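Local coordinates for trafficking protein B (PDB 2H1C) that acts as the toxin of a type II toxin-antitoxin system, a probable magnesium-dependent PIN-domain ribonuclease that pairs with the antitoxin FitA in a complex binding its own promoter, at residues 38-41 with 42-46; 58-61 with 62-66; 100-103 with 104-108; 27-30 with 31-34. All coordinates share one frame; numbering follows the deposited sequence.

Contact 1: residues 38-41 with 42-46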
ATOM      1  N   ILE A  38      -0.761  -4.745   4.150  1.00  9.84           N
ATOM      2  CA  ILE A  38      -0.016  -3.522   4.505  1.00 12.18           C
ATOM      3  C   ILE A  38       0.518  -3.618   5.948  1.00 12.12           C
ATOM      4  O   ILE A  38       1.658  -3.246   6.230  1.00 12.07           O
ATOM      5  CB  ILE A  38      -0.927  -2.251   4.391  1.00 15.15           C
ATOM      6  CG1 ILE A  38      -1.301  -2.003   2.918  1.00 15.19           C
ATOM      7  CG2 ILE A  38      -0.215  -1.033   4.984  1.00 15.28           C
ATOM      8  CD1 ILE A  38      -0.129  -1.630   2.016  1.00 19.11           C
ATOM      9  N   THR A  39      -0.326  -4.103   6.860  1.00  9.52           N
ATOM     10  CA  THR A  39       0.046  -4.274   8.265  1.00  9.95           C
ATOM     11  C   THR A  39       1.119  -5.359   8.391  1.00  9.18           C
ATOM     12  O   THR A  39       2.062  -5.222   9.168  1.00 11.57           O
ATOM     13  CB  THR A  39      -1.204  -4.642   9.102  1.00  9.31           C
ATOM     14  OG1 THR A  39      -2.160  -3.588   8.965  1.00 13.71           O
ATOM     15  CG2 THR A  39      -0.857  -4.821  10.566  1.00 15.25           C
ATOM     16  N   VAL A  40       0.991  -6.432   7.613  1.00  9.98           N
ATOM     17  CA  VAL A  40       1.979  -7.502   7.660  1.00 10.05           C
ATOM     18  C   VAL A  40       3.318  -6.927   7.195  1.00 10.66           C
ATOM     19  O   VAL A  40       4.368  -7.244   7.761  1.00  9.35           O
ATOM     20  CB  VAL A  40       1.573  -8.700   6.758  1.00  9.49           C
ATOM     21  CG1 VAL A  40       2.683  -9.737   6.731  1.00 11.26           C
ATOM     22  CG2 VAL A  40       0.278  -9.352   7.301  1.00 13.13           C
ATOM     23  N   ALA A  41       3.288  -6.064   6.180  1.00  9.69           N
ATOM     24  CA  ALA A  41       4.535  -5.461   5.691  1.00 10.48           C
ATOM     25  C   ALA A  41       5.172  -4.589   6.777  1.00 11.25           C
ATOM     26  O   ALA A  41       6.401  -4.592   6.957  1.00  8.41           O
ATOM     27  CB  ALA A  41       4.261  -4.615   4.467  1.00  9.27           C
ATOM     28  N   GLU A  42       4.346  -3.817   7.478  1.00 10.76           N
ATOM     29  CA  GLU A  42       4.862  -2.940   8.529  1.00 12.79           C
ATOM     30  C   GLU A  42       5.394  -3.744   9.708  1.00 13.00           C
ATOM     31  O   GLU A  42       6.405  -3.365  10.306  1.00 11.27           O
ATOM     32  CB  GLU A  42       3.786  -1.960   9.009  1.00 13.89           C
ATOM     33  CG  GLU A  42       3.140  -1.160   7.880  1.00 21.43           C
ATOM     34  CD  GLU A  42       2.092  -0.177   8.375  1.00 29.32           C
ATOM     35  OE1 GLU A  42       1.454  -0.469   9.419  1.00 30.35           O
ATOM     36  OE2 GLU A  42       1.893   0.873   7.710  1.00 21.11           O
ATOM     37  N   LEU A  43       4.716  -4.842  10.057  1.00 10.84           N
ATOM     38  CA  LEU A  43       5.195  -5.696  11.147  1.00 11.43           C
ATOM     39  C   LEU A  43       6.542  -6.291  10.754  1.00 11.65           C
ATOM     40  O   LEU A  43       7.497  -6.263  11.535  1.00 12.69           O
ATOM     41  CB  LEU A  43       4.204  -6.831  11.436  1.00 11.68           C
ATOM     42  CG  LEU A  43       2.891  -6.352  12.044  1.00 15.80           C
ATOM     43  CD1 LEU A  43       1.867  -7.486  12.098  1.00 15.75           C
ATOM     44  CD2 LEU A  43       3.181  -5.809  13.432  1.00 17.45           C
ATOM     45  N   ARG A  44       6.625  -6.831   9.542  1.00 11.45           N
ATOM     46  CA  ARG A  44       7.881  -7.424   9.090  1.00  8.38           C
ATOM     47  C   ARG A  44       9.014  -6.399   9.030  1.00 11.30           C
ATOM     48  O   ARG A  44      10.151  -6.725   9.357  1.00 11.83           O
ATOM     49  CB  ARG A  44       7.697  -8.106   7.722  1.00  8.37           C
ATOM     50  CG  ARG A  44       6.980  -9.469   7.805  1.00 10.76           C
ATOM     51  CD  ARG A  44       6.548  -9.968   6.420  1.00 12.16           C
ATOM     52  NE  ARG A  44       6.196 -11.383   6.441  1.00 14.91           N
ATOM     53  CZ  ARG A  44       5.496 -12.001   5.492  1.00 16.46           C
ATOM     54  NH1 ARG A  44       5.053 -11.323   4.431  1.00 13.72           N
ATOM     55  NH2 ARG A  44       5.248 -13.303   5.601  1.00 17.49           N
ATOM     56  N   LEU A  45       8.707  -5.166   8.621  1.00 12.51           N
ATOM     57  CA  LEU A  45       9.728  -4.122   8.531  1.00 12.80           C
ATOM     58  C   LEU A  45      10.217  -3.755   9.932  1.00 15.73           C
ATOM     59  O   LEU A  45      11.424  -3.606  10.173  1.00 14.01           O
ATOM     60  CB  LEU A  45       9.148  -2.891   7.824  1.00 10.58           C
ATOM     61  CG  LEU A  45      10.046  -1.657   7.753  1.00 12.42           C
ATOM     62  CD1 LEU A  45      11.394  -2.015   7.130  1.00 10.21           C
ATOM     63  CD2 LEU A  45       9.344  -0.569   6.949  1.00 12.96           C
ATOM     64  N   GLY A  46       9.271  -3.622  10.860  1.00 14.34           N
ATOM     65  CA  GLY A  46       9.612  -3.287  12.234  1.00 16.52           C
ATOM     66  C   GLY A  46      10.565  -4.304  12.826  1.00 15.66           C
ATOM     67  O   GLY A  46      11.564  -3.951  13.470  1.00 16.49           O
TER
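Val-40 and Arg-44 lie side by side, one turn apart on the helix and pointing the same way. The CG1 methyl of Val-40 sits over one face of the guanidinium, 3.7 Å from Arg-44 NH1 and displaced toward the rim of that group. Val-40 CG1 is anti to the backbone N (chi1 175°), which sends this branch along the helix toward the arginine, whose chain runs extended from CG to NE. A branched valine gives the flat cation a greasy floor without competing for its N-H groups. These are spent farther out: NE pairs with Glu-64 of the next helix, and NH2 makes a salt bridge to Glu-80 of the second subunit.

On another side of the helix Thr-39 CG2 touches Leu-43 CD1 at 4.1 Å. Threonine suits its place by having two unlike branches: chi1 of -59° sets the methyl beside the leucine and OG1 anti to the carbonyl carbon. Thr-39 belongs to a magnesium site with Leu-4 and Ser-36. Glu-42 slants across Ile-38, its CG only 3.0 Å from Ile-38 O and its OE2 3.9 Å from Ile-38 CG2, while its OE1 is hydrogen-bonded to Thr-6. Beneath all three pairs run i to i+4 backbone bonds that set their spacing, among them Leu-43 N to Thr-39 O at 2.8 Å.

Residues 38-46 make up most of helix 37-48, which directly follows strand 33-36. Helix 6-9 covers Thr-39 and Leu-43, helix 102-114 meets Ile-38 and Thr-39, and the second subunit packs on Ala-41 and Leu-45.

Contact 2: residues 58-61 with 62-66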
ATOM      1  N   VAL A  58      14.986 -14.095  16.846  1.00 19.52           N
ATOM      2  CA  VAL A  58      13.925 -14.798  17.533  1.00 18.84           C
ATOM      3  C   VAL A  58      12.552 -14.283  17.127  1.00 17.77           C
ATOM      4  O   VAL A  58      11.666 -15.079  16.844  1.00 17.40           O
ATOM      5  CB  VAL A  58      14.059 -14.674  19.062  1.00 22.33           C
ATOM      6  CG1 VAL A  58      12.836 -15.272  19.726  1.00 21.77           C
ATOM      7  CG2 VAL A  58      15.335 -15.407  19.540  1.00 22.61           C
ATOM      8  N   LEU A  59      12.364 -12.963  17.106  1.00 16.56           N
ATOM      9  CA  LEU A  59      11.056 -12.402  16.743  1.00 15.85           C
ATOM     10  C   LEU A  59      10.697 -12.683  15.279  1.00 17.36           C
ATOM     11  O   LEU A  59       9.520 -12.863  14.941  1.00 16.64           O
ATOM     12  CB  LEU A  59      11.019 -10.893  17.045  1.00 16.07           C
ATOM     13  CG  LEU A  59       9.720 -10.112  16.804  1.00 19.49           C
ATOM     14  CD1 LEU A  59       8.567 -10.800  17.532  1.00 19.85           C
ATOM     15  CD2 LEU A  59       9.867  -8.682  17.299  1.00 17.77           C
ATOM     16  N   HIS A  60      11.703 -12.728  14.407  1.00 14.90           N
ATOM     17  CA  HIS A  60      11.442 -13.024  13.007  1.00 18.28           C
ATOM     18  C   HIS A  60      10.853 -14.439  12.940  1.00 17.31           C
ATOM     19  O   HIS A  60       9.832 -14.669  12.291  1.00 15.92           O
ATOM     20  CB  HIS A  60      12.735 -12.926  12.190  1.00 20.84           C
ATOM     21  CG  HIS A  60      12.597 -13.433  10.789  1.00 25.80           C
ATOM     22  ND1 HIS A  60      12.681 -14.773  10.473  1.00 32.14           N
ATOM     23  CD2 HIS A  60      12.314 -12.793   9.632  1.00 30.15           C
ATOM     24  CE1 HIS A  60      12.454 -14.934   9.183  1.00 33.41           C
ATOM     25  NE2 HIS A  60      12.227 -13.749   8.647  1.00 27.77           N
ATOM     26  N   GLU A  61      11.478 -15.372  13.657  1.00 18.41           N
ATOM     27  CA  GLU A  61      11.016 -16.760  13.697  1.00 18.67           C
ATOM     28  C   GLU A  61       9.591 -16.830  14.235  1.00 17.09           C
ATOM     29  O   GLU A  61       8.736 -17.499  13.659  1.00 15.10           O
ATOM     30  CB  GLU A  61      11.933 -17.605  14.592  1.00 24.86           C
ATOM     31  CG  GLU A  61      11.451 -19.035  14.844  1.00 34.36           C
ATOM     32  CD  GLU A  61      11.809 -19.996  13.717  1.00 43.59           C
ATOM     33  OE1 GLU A  61      13.024 -20.194  13.464  1.00 48.81           O
ATOM     34  OE2 GLU A  61      10.881 -20.560  13.087  1.00 45.13           O
ATOM     35  N   ARG A  62       9.330 -16.136  15.340  1.00 14.53           N
ATOM     36  CA  ARG A  62       8.001 -16.170  15.921  1.00 14.50           C
ATOM     37  C   ARG A  62       6.949 -15.535  15.022  1.00 15.48           C
ATOM     38  O   ARG A  62       5.830 -16.048  14.901  1.00 12.76           O
ATOM     39  CB  ARG A  62       8.006 -15.494  17.287  1.00 17.64           C
ATOM     40  CG  ARG A  62       8.779 -16.290  18.312  1.00 18.80           C
ATOM     41  CD  ARG A  62       8.137 -17.647  18.541  1.00 19.84           C
ATOM     42  NE  ARG A  62       8.867 -18.386  19.566  1.00 32.65           N
ATOM     43  CZ  ARG A  62      10.002 -19.041  19.346  1.00 33.93           C
ATOM     44  NH1 ARG A  62      10.533 -19.061  18.132  1.00 33.26           N
ATOM     45  NH2 ARG A  62      10.620 -19.656  20.347  1.00 39.00           N
ATOM     46  N   LEU A  63       7.294 -14.427  14.384  1.00 13.57           N
ATOM     47  CA  LEU A  63       6.334 -13.782  13.493  1.00 14.05           C
ATOM     48  C   LEU A  63       5.954 -14.707  12.339  1.00 15.07           C
ATOM     49  O   LEU A  63       4.772 -14.959  12.075  1.00 13.58           O
ATOM     50  CB  LEU A  63       6.914 -12.486  12.919  1.00 13.52           C
ATOM     51  CG  LEU A  63       5.980 -11.732  11.960  1.00 13.85           C
ATOM     52  CD1 LEU A  63       4.677 -11.353  12.689  1.00 14.07           C
ATOM     53  CD2 LEU A  63       6.680 -10.488  11.451  1.00 16.06           C
ATOM     54  N   GLU A  64       6.967 -15.228  11.661  1.00 13.07           N
ATOM     55  CA  GLU A  64       6.734 -16.077  10.500  1.00 14.17           C
ATOM     56  C   GLU A  64       6.157 -17.465  10.794  1.00 17.01           C
ATOM     57  O   GLU A  64       5.248 -17.934  10.091  1.00 15.17           O
ATOM     58  CB  GLU A  64       8.040 -16.227   9.709  1.00 15.61           C
ATOM     59  CG  GLU A  64       8.651 -14.901   9.204  1.00 16.17           C
ATOM     60  CD  GLU A  64       7.700 -14.090   8.317  1.00 20.35           C
ATOM     61  OE1 GLU A  64       6.847 -14.692   7.626  1.00 22.29           O
ATOM     62  OE2 GLU A  64       7.817 -12.842   8.287  1.00 21.79           O
ATOM     63  N   GLN A  65       6.667 -18.115  11.836  1.00 17.41           N
ATOM     64  CA  GLN A  65       6.233 -19.471  12.165  1.00 20.34           C
ATOM     65  C   GLN A  65       5.148 -19.638  13.218  1.00 20.65           C
ATOM     66  O   GLN A  65       4.567 -20.718  13.328  1.00 20.42           O
ATOM     67  CB  GLN A  65       7.442 -20.314  12.594  1.00 24.17           C
ATOM     68  CG  GLN A  65       8.453 -20.584  11.482  1.00 36.10           C
ATOM     69  CD  GLN A  65       7.815 -21.270  10.277  1.00 42.83           C
ATOM     70  OE1 GLN A  65       7.545 -20.634   9.251  1.00 46.07           O
ATOM     71  NE2 GLN A  65       7.557 -22.574  10.403  1.00 46.19           N
ATOM     72  N   SER A  66       4.869 -18.594  13.988  1.00 15.72           N
ATOM     73  CA  SER A  66       3.861 -18.709  15.039  1.00 16.25           C
ATOM     74  C   SER A  66       2.709 -17.721  14.934  1.00 17.16           C
ATOM     75  O   SER A  66       1.550 -18.073  15.190  1.00 18.37           O
ATOM     76  CB  SER A  66       4.510 -18.530  16.414  1.00 18.59           C
ATOM     77  OG  SER A  66       5.402 -19.589  16.708  1.00 21.65           O
TER
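Val-58 to Arg-62, Leu-59 to Leu-63, His-60 to Glu-64 and Glu-61 to Gln-65 are joined by successive i to i+4 backbone bonds, of which Glu-64 N to His-60 O is nearly linear (3.0 Å, 173° at the hydrogen), before the helix widens into a pi-type turn at 63-66.

Among the side chains, His-60 and Glu-64 meet through a CH-pi contact. Glu-64 CG, anti to the carbonyl carbon (chi1 -59°), lies over one face of the imidazole, 4.0 Å from the His-60 ring centroid; the bend at chi2 then turns the carboxylate. The glutamate thus serves twice: its methylene covers the histidine, and its OE2 is engaged by Arg-44. Glu-61 crosses Gln-65 at a slant, the carboxylate and amide planes almost perpendicular, with Glu-61 OE2 modelled doubtfully close to Gln-65 CG. Such long polar chains suit this exposed side, where they can meet water. Glu-61 CG lies at the edge of the Arg-62 guanidinium, in its plane, 3.4 Å from Arg-62 NH1, and the arginine NE makes a salt bridge to an acidic side chain of the bound peptide. Val-58 CG1 lies 4.4 Å from Arg-62 CG, a loose apolar touch.

The helix is amphipathic. Leu-59 and Leu-63 face inward against Val-47, and Leu-63 also meets Arg-44, so helix 53-67 is laid on helix 37-48; the bound peptide packs on Val-58, Leu-59 and Arg-62.

Contact 3: residues 100-103 with 104-108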
ATOM      1  N   ILE A 100      -6.613  12.202   6.514  1.00 29.85           N
ATOM      2  CA  ILE A 100      -6.355  10.768   6.393  1.00 27.59           C
ATOM      3  C   ILE A 100      -5.040  10.579   5.629  1.00 27.26           C
ATOM      4  O   ILE A 100      -4.928  10.964   4.464  1.00 30.57           O
ATOM      5  CB  ILE A 100      -7.472  10.030   5.606  1.00 24.54           C
ATOM      6  CG1 ILE A 100      -8.829  10.270   6.263  1.00 25.49           C
ATOM      7  CG2 ILE A 100      -7.175   8.533   5.556  1.00 23.22           C
ATOM      8  CD1 ILE A 100      -9.986   9.604   5.556  1.00 25.55           C
ATOM      9  N   ALA A 101      -4.054   9.986   6.291  1.00 27.45           N
ATOM     10  CA  ALA A 101      -2.756   9.730   5.681  1.00 27.43           C
ATOM     11  C   ALA A 101      -2.869   8.510   4.770  1.00 26.29           C
ATOM     12  O   ALA A 101      -3.788   7.699   4.925  1.00 24.98           O
ATOM     13  CB  ALA A 101      -1.711   9.481   6.765  1.00 30.78           C
ATOM     14  N   ALA A 102      -1.944   8.375   3.823  1.00 22.31           N
ATOM     15  CA  ALA A 102      -1.975   7.244   2.889  1.00 24.25           C
ATOM     16  C   ALA A 102      -2.052   5.883   3.593  1.00 23.27           C
ATOM     17  O   ALA A 102      -2.920   5.064   3.279  1.00 22.57           O
ATOM     18  CB  ALA A 102      -0.743   7.288   1.970  1.00 21.81           C
ATOM     19  N   ALA A 103      -1.135   5.654   4.530  1.00 22.03           N
ATOM     20  CA  ALA A 103      -1.063   4.404   5.287  1.00 23.87           C
ATOM     21  C   ALA A 103      -2.395   4.033   5.931  1.00 21.60           C
ATOM     22  O   ALA A 103      -2.854   2.892   5.812  1.00 20.35           O
ATOM     23  CB  ALA A 103       0.015   4.503   6.366  1.00 23.20           C
ATOM     24  N   ASP A 104      -3.011   4.990   6.616  1.00 18.46           N
ATOM     25  CA  ASP A 104      -4.290   4.737   7.272  1.00 17.31           C
ATOM     26  C   ASP A 104      -5.353   4.540   6.204  1.00 15.26           C
ATOM     27  O   ASP A 104      -6.263   3.734   6.362  1.00 12.98           O
ATOM     28  CB  ASP A 104      -4.658   5.909   8.190  1.00 22.36           C
ATOM     29  CG  ASP A 104      -3.785   5.969   9.437  1.00 28.27           C
ATOM     30  OD1 ASP A 104      -3.723   7.037  10.080  1.00 34.91           O
ATOM     31  OD2 ASP A 104      -3.166   4.942   9.784  1.00 26.74           O
ATOM     32  N   GLY A 105      -5.221   5.275   5.102  1.00 13.19           N
ATOM     33  CA  GLY A 105      -6.170   5.142   4.019  1.00 13.98           C
ATOM     34  C   GLY A 105      -6.189   3.733   3.449  1.00 12.55           C
ATOM     35  O   GLY A 105      -7.253   3.223   3.116  1.00 12.14           O
ATOM     36  N   TYR A 106      -5.023   3.104   3.310  1.00 13.72           N
ATOM     37  CA  TYR A 106      -4.967   1.739   2.760  1.00 15.14           C
ATOM     38  C   TYR A 106      -5.735   0.757   3.638  1.00 14.04           C
ATOM     39  O   TYR A 106      -6.481  -0.097   3.145  1.00 13.84           O
ATOM     40  CB  TYR A 106      -3.526   1.249   2.656  1.00 18.12           C
ATOM     41  CG  TYR A 106      -2.698   2.017   1.665  1.00 19.52           C
ATOM     42  CD1 TYR A 106      -1.341   2.222   1.884  1.00 24.46           C
ATOM     43  CD2 TYR A 106      -3.275   2.552   0.513  1.00 22.16           C
ATOM     44  CE1 TYR A 106      -0.569   2.949   0.975  1.00 27.60           C
ATOM     45  CE2 TYR A 106      -2.513   3.281  -0.404  1.00 29.58           C
ATOM     46  CZ  TYR A 106      -1.162   3.476  -0.163  1.00 29.18           C
ATOM     47  OH  TYR A 106      -0.412   4.215  -1.053  1.00 33.22           O
ATOM     48  N   ILE A 107      -5.524   0.882   4.943  1.00 14.28           N
ATOM     49  CA  ILE A 107      -6.179   0.017   5.909  1.00 11.22           C
ATOM     50  C   ILE A 107      -7.667   0.280   5.928  1.00 10.76           C
ATOM     51  O   ILE A 107      -8.456  -0.658   5.892  1.00 10.77           O
ATOM     52  CB  ILE A 107      -5.580   0.221   7.306  1.00 13.84           C
ATOM     53  CG1 ILE A 107      -4.094  -0.154   7.272  1.00 19.77           C
ATOM     54  CG2 ILE A 107      -6.295  -0.661   8.315  1.00 12.04           C
ATOM     55  CD1 ILE A 107      -3.375   0.054   8.570  1.00 30.03           C
ATOM     56  N   ALA A 108      -8.060   1.550   5.951  1.00 11.19           N
ATOM     57  CA  ALA A 108      -9.474   1.871   5.976  1.00  9.34           C
ATOM     58  C   ALA A 108     -10.203   1.348   4.739  1.00 12.97           C
ATOM     59  O   ALA A 108     -11.303   0.803   4.849  1.00 14.06           O
ATOM     60  CB  ALA A 108      -9.674   3.377   6.130  1.00 12.60           C
TER
HETATM   61  O   HOH W   1      -3.826   9.508   8.919  1.00 33.57           O
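Ala-102 and Tyr-106 meet at the first turn of helix 102-114, through both backbone and ring. Hydrogen bonds come first. Gly-105 N donates to Ala-101 O at 2.8 Å, and Tyr-106 N to Ala-102 O at 2.9 Å. Ala-103 O has two weak donors, Ile-107 N at 3.5 Å and Tyr-106 N. A water ties the helix start together, accepting from Ala-101 N at 2.7 Å and donating to Asp-104 OD1 at 2.7 Å, so that a carboxylate one turn on reaches back to the N-cap residue. The same OD1 also takes a hydrogen bond from Ser-125, which helps hold the acid in position.

Van der Waals contacts follow. Ala-102 O lies over one face of the Tyr-106 ring, 3.5 Å from Tyr-106 CG, and Tyr-106 CZ is 4.4 Å from Ala-102 CB; a small alanine suits a site beside so broad a ring. Ile-100 CG2, anti to the backbone N, reaches 3.8 Å to Gly-105 N. Glycine suits 105, where the backbone lies close to Ile-100 CG2 and the carbonyls of Ala-101 and Ala-102. Tyr-106 is further packed by Tyr-86, stacked on it, and Phe-78, edge-to-face.

Asp-104 is a predicted magnesium ligand, and Ile-107 packs against Asp-5, the other predicted one, which is consistent with the acidic metal site of the PIN domain.

Contact 4: residues 27-30 with 31-34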
ATOM      1  N   SER A  27     -10.789 -12.201  23.614  1.00 19.04           N
ATOM      2  CA  SER A  27     -12.219 -12.456  23.532  1.00 18.27           C
ATOM      3  C   SER A  27     -12.671 -12.673  22.090  1.00 17.53           C
ATOM      4  O   SER A  27     -13.809 -13.070  21.838  1.00 17.89           O
ATOM      5  CB  SER A  27     -13.002 -11.282  24.125  1.00 20.00           C
ATOM      6  OG  SER A  27     -12.907 -10.119  23.304  1.00 19.44           O
ATOM      7  N   LEU A  28     -11.783 -12.412  21.139  1.00 14.69           N
ATOM      8  CA  LEU A  28     -12.137 -12.550  19.731  1.00 12.26           C
ATOM      9  C   LEU A  28     -12.093 -13.974  19.194  1.00 13.79           C
ATOM     10  O   LEU A  28     -11.322 -14.805  19.681  1.00 14.28           O
ATOM     11  CB  LEU A  28     -11.203 -11.685  18.872  1.00 11.47           C
ATOM     12  CG  LEU A  28     -11.074 -10.204  19.232  1.00 14.67           C
ATOM     13  CD1 LEU A  28     -10.048  -9.574  18.289  1.00 13.55           C
ATOM     14  CD2 LEU A  28     -12.419  -9.504  19.125  1.00 15.96           C
ATOM     15  N   ILE A  29     -12.934 -14.258  18.196  1.00 10.00           N
ATOM     16  CA  ILE A  29     -12.916 -15.577  17.559  1.00 14.76           C
ATOM     17  C   ILE A  29     -11.901 -15.393  16.432  1.00 14.07           C
ATOM     18  O   ILE A  29     -12.094 -14.550  15.559  1.00 12.11           O
ATOM     19  CB  ILE A  29     -14.275 -15.961  16.952  1.00 14.17           C
ATOM     20  CG1 ILE A  29     -15.271 -16.295  18.068  1.00 19.57           C
ATOM     21  CG2 ILE A  29     -14.117 -17.165  16.035  1.00 19.22           C
ATOM     22  CD1 ILE A  29     -15.689 -15.102  18.863  1.00 26.27           C
ATOM     23  N   LEU A  30     -10.822 -16.171  16.465  1.00 15.72           N
ATOM     24  CA  LEU A  30      -9.741 -16.040  15.479  1.00 15.86           C
ATOM     25  C   LEU A  30     -10.155 -15.963  14.013  1.00 16.85           C
ATOM     26  O   LEU A  30      -9.659 -15.116  13.255  1.00 10.94           O
ATOM     27  CB  LEU A  30      -8.750 -17.183  15.649  1.00 18.13           C
ATOM     28  CG  LEU A  30      -7.448 -17.121  14.852  1.00 19.76           C
ATOM     29  CD1 LEU A  30      -6.715 -15.825  15.164  1.00 20.05           C
ATOM     30  CD2 LEU A  30      -6.584 -18.331  15.197  1.00 21.60           C
ATOM     31  N   GLU A  31     -11.050 -16.860  13.608  1.00 14.18           N
ATOM     32  CA  GLU A  31     -11.521 -16.902  12.230  1.00 16.27           C
ATOM     33  C   GLU A  31     -12.156 -15.600  11.751  1.00 15.05           C
ATOM     34  O   GLU A  31     -12.285 -15.371  10.547  1.00 15.11           O
ATOM     35  CB  GLU A  31     -12.537 -18.036  12.061  1.00 21.05           C
ATOM     36  CG  GLU A  31     -11.988 -19.446  12.254  1.00 29.06           C
ATOM     37  CD  GLU A  31     -11.445 -19.726  13.655  1.00 35.71           C
ATOM     38  OE1 GLU A  31     -12.026 -19.235  14.655  1.00 30.07           O
ATOM     39  OE2 GLU A  31     -10.433 -20.465  13.750  1.00 40.01           O
ATOM     40  N   ASP A  32     -12.582 -14.770  12.700  1.00 14.28           N
ATOM     41  CA  ASP A  32     -13.237 -13.505  12.401  1.00 12.27           C
ATOM     42  C   ASP A  32     -12.263 -12.326  12.447  1.00 10.32           C
ATOM     43  O   ASP A  32     -12.685 -11.170  12.381  1.00 14.44           O
ATOM     44  CB  ASP A  32     -14.374 -13.244  13.410  1.00 17.46           C
ATOM     45  CG  ASP A  32     -15.464 -14.318  13.375  1.00 21.10           C
ATOM     46  OD1 ASP A  32     -15.391 -15.244  12.536  1.00 19.16           O
ATOM     47  OD2 ASP A  32     -16.401 -14.229  14.202  1.00 21.84           O
ATOM     48  N   VAL A  33     -10.966 -12.617  12.570  1.00 10.20           N
ATOM     49  CA  VAL A  33      -9.970 -11.554  12.643  1.00  8.50           C
ATOM     50  C   VAL A  33      -9.059 -11.580  11.422  1.00  8.28           C
ATOM     51  O   VAL A  33      -8.501 -12.622  11.076  1.00 11.02           O
ATOM     52  CB  VAL A  33      -9.133 -11.680  13.927  1.00  8.05           C
ATOM     53  CG1 VAL A  33      -8.201 -10.484  14.058  1.00 12.14           C
ATOM     54  CG2 VAL A  33     -10.063 -11.750  15.142  1.00 11.76           C
ATOM     55  N   TYR A  34      -8.912 -10.425  10.774  1.00  8.82           N
ATOM     56  CA  TYR A  34      -8.096 -10.296   9.560  1.00  9.68           C
ATOM     57  C   TYR A  34      -6.930  -9.306   9.693  1.00  8.20           C
ATOM     58  O   TYR A  34      -6.900  -8.460  10.598  1.00  9.25           O
ATOM     59  CB  TYR A  34      -8.977  -9.810   8.402  1.00  8.54           C
ATOM     60  CG  TYR A  34     -10.084 -10.762   8.019  1.00  9.74           C
ATOM     61  CD1 TYR A  34     -11.216 -10.916   8.830  1.00 12.83           C
ATOM     62  CD2 TYR A  34      -9.961 -11.567   6.889  1.00  8.15           C
ATOM     63  CE1 TYR A  34     -12.196 -11.853   8.527  1.00 13.78           C
ATOM     64  CE2 TYR A  34     -10.939 -12.524   6.569  1.00 13.19           C
ATOM     65  CZ  TYR A  34     -12.050 -12.660   7.397  1.00 16.90           C
ATOM     66  OH  TYR A  34     -12.998 -13.626   7.116  1.00 17.90           O
TER
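Leu-28 and Val-33 form the close-packed part of this turn. Their side chains cross at about a right angle, with Leu-28 CD1 3.8 Å from Val-33 CG2, and the same valine methyl rests 3.5 Å from Ile-29 O. Val-33 holds CG2 anti to its carbonyl carbon (chi1 -174° for CG1), which turns this methyl back toward the leucine. Branched apolar groups suit this inner side, where Val-33 is buried.

Two i to i+3 bonds tighten the backbone into a short 3-10 turn: Asp-32 N to Ile-29 O at 2.9 Å, and Val-33 N to Leu-30 O, also 2.9 Å. In both the donor stands well above the carbonyl plane, consistent with the tight i to i+3 spacing.

The outer side is instead solvent-facing and acidic, although one oxygen comes close: Glu-31 bends back so that OE1 approaches Ile-29 CG2 at 3.2 Å. Asp-32 OD2 lies 3.9 Å from Ile-29 CB; charged chains fit here at the surface, though crystal neighbours touch them too.

The turn joins helix 19-27 to strand 33-36, which runs between strands 75-76 and 2-4. Asp-32 and Tyr-34 bond through their backbones to Ile-2 and Val-33 packs on Leu-4.

How the contacts relate
Contact 1 is the most buried of the four and contact 4 lies at the surface, with contacts 2 and 3 partly buried. Contacts 1 and 2 occupy successive helices, joined by a charged pair as well as by leucine packing. Contact 3 meets contact 1 from another helix by apolar packing, Ile-38 on Tyr-106. Residues 27-34 touch none of the others, though the strand they enter leads into helix 37-48. Chemistry follows place: Thr-39 of contact 1 belongs to a magnesium site seen here, Asp-104 of contact 3 is a predicted ligand, contact 2 divides buried leucines from polar chains, some at the surface and some in salt bridges, and contact 4 relies on a tight 3-10 turn.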